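Local coordinates for uncharacterized protein (Nostoc punctiforme, PDB 2R3S), which probably transfers a methyl group to a hydroxyl oxygen of a substrate, as an O-methyltransferase, at the interface of chains A and B. Sequence-based numbering; all coordinates share one arbitrary frame. Chains: chain A/B, uncharacterized protein.

The interface of chains A and B. Residues chain A 278, 288, 299; chain B 57-58, 61, 71.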
loop_
_atom_site.group_PDB
_atom_site.type_symbol
_atom_site.label_atom_id
_atom_site.label_comp_id
_atom_site.label_asym_id
_atom_site.label_seq_id
_atom_site.Cartn_x
_atom_site.Cartn_y
_atom_site.Cartn_z
ATOM N N ARG A 278 14.455 8.075 15.474
ATOM C CA ARG A 278 13.779 8.396 14.204
ATOM C C ARG A 278 13.046 7.203 13.625
ATOM O O ARG A 278 12.748 7.209 12.435
ATOM C CB ARG A 278 14.730 8.971 13.152
ATOM C CG ARG A 278 15.436 10.251 13.555
ATOM C CD ARG A 278 16.020 10.927 12.320
ATOM N NE ARG A 278 15.175 12.031 11.909
ATOM C CZ ARG A 278 15.320 13.280 12.323
ATOM N NH1 ARG A 278 16.322 13.608 13.132
ATOM N NH2 ARG A 278 14.478 14.200 11.908
ATOM N N SER A 288 8.216 11.182 8.116
ATOM C CA SER A 288 9.317 11.770 7.381
ATOM C C SER A 288 9.300 11.386 5.871
ATOM O O SER A 288 9.665 12.202 5.012
ATOM C CB SER A 288 10.667 11.505 8.079
ATOM O OG SER A 288 11.270 10.309 7.647
ATOM N N ASP A 299 10.334 17.685 7.126
ATOM C CA ASP A 299 10.824 16.528 7.893
ATOM C C ASP A 299 9.933 16.348 9.102
ATOM O O ASP A 299 9.239 17.285 9.507
ATOM C CB ASP A 299 12.265 16.796 8.354
ATOM C CG ASP A 299 13.099 15.521 8.593
ATOM O OD1 ASP A 299 12.586 14.381 8.628
ATOM O OD2 ASP A 299 14.312 15.708 8.742
ATOM N N ARG B 57 18.467 8.565 4.077
ATOM C CA ARG B 57 18.188 8.447 5.497
ATOM C C ARG B 57 16.692 8.247 5.736
ATOM O O ARG B 57 16.291 7.404 6.510
ATOM C CB ARG B 57 18.689 9.702 6.221
ATOM C CG ARG B 57 18.384 9.751 7.722
ATOM C CD ARG B 57 17.038 10.406 8.049
ATOM N NE ARG B 57 17.121 11.846 7.843
ATOM C CZ ARG B 57 16.134 12.707 8.058
ATOM N NH1 ARG B 57 14.953 12.287 8.492
ATOM N NH2 ARG B 57 16.339 14.001 7.824
HETATM N N MSE B 58 15.868 9.053 5.071
HETATM C CA MSE B 58 14.436 9.005 5.282
HETATM C C MSE B 58 13.839 7.695 4.808
HETATM O O MSE B 58 12.969 7.138 5.497
HETATM C CB MSE B 58 13.757 10.213 4.628
HETATM C CG MSE B 58 14.226 11.519 5.259
HETATM SE SE MSE B 58 14.035 13.133 4.139
HETATM C CE MSE B 58 12.336 13.785 4.796
ATOM N N ASP B 61 15.196 4.803 7.224
ATOM C CA ASP B 61 14.453 4.830 8.495
ATOM C C ASP B 61 13.077 4.205 8.286
ATOM O O ASP B 61 12.605 3.438 9.124
ATOM C CB ASP B 61 14.333 6.261 9.075
ATOM C CG ASP B 61 15.633 6.786 9.642
ATOM O OD1 ASP B 61 16.537 5.976 9.964
ATOM O OD2 ASP B 61 15.736 8.025 9.793
ATOM N N LYS B 71 18.464 -0.507 12.540
ATOM C CA LYS B 71 19.237 0.714 12.645
ATOM C C LYS B 71 20.154 0.585 13.837
ATOM O O LYS B 71 19.701 0.562 14.973
ATOM C CB LYS B 71 18.293 1.888 12.845
ATOM C CG LYS B 71 18.951 3.251 12.773
ATOM C CD LYS B 71 17.912 4.366 12.681
ATOM C CE LYS B 71 18.596 5.746 12.636
ATOM N NZ LYS B 71 17.602 6.857 12.513
HETATM O O HOH W 1 13.886 9.719 9.175
HETATM O O HOH W 2 10.578 7.797 7.558
#
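Carboxylate oxygen OD2 of A:Asp299 is approached from both chains: NH2 of B:Arg57 donates to it at 2.8 Å, and within chain A NH2 of A:Arg278 makes a looser salt bridge to OD2 at 3.5 Å. B:Arg57 meets the aspartate tip to tip and end-on, its NH1 giving a nearly straight hydrogen bond to OD1 of A:Asp299 at 3.2 Å. NH1 uses the syn lone pair of OD1, while NH2 reaches OD2 on the syn side but tilted 28° from the carboxylate plane; both oxygens lie close to the guanidinium plane. In B:Arg57, CG is anti to the backbone N (chi1 176°), and bends at chi2 and chi3 swing the guanidinium across selenomethionine B:Met58, whose CG lies over one face, toward the rim. A:Arg278 crosses B:Arg57 at about a right angle, with NE 3.4 Å from NH1 of B:Arg57; the shared aspartate probably offsets this meeting of like charges. NH1 of B:Arg57 also holds water 1, which reaches OG of A:Ser288 and, at 2.6 Å, OD2 of B:Asp61. Water 2 links the same serine hydroxyl to the backbone O of B:Met58. B:Lys71, extended beyond CG, donates from NZ to OD1 of B:Asp61 at 2.9 Å, from above the carboxylate plane, a salt bridge within chain B. The patch ties helix 53-65 of one subunit's dimerisation region to the other's methyltransferase region, with a two-fold twin, and likely steadies the dimer.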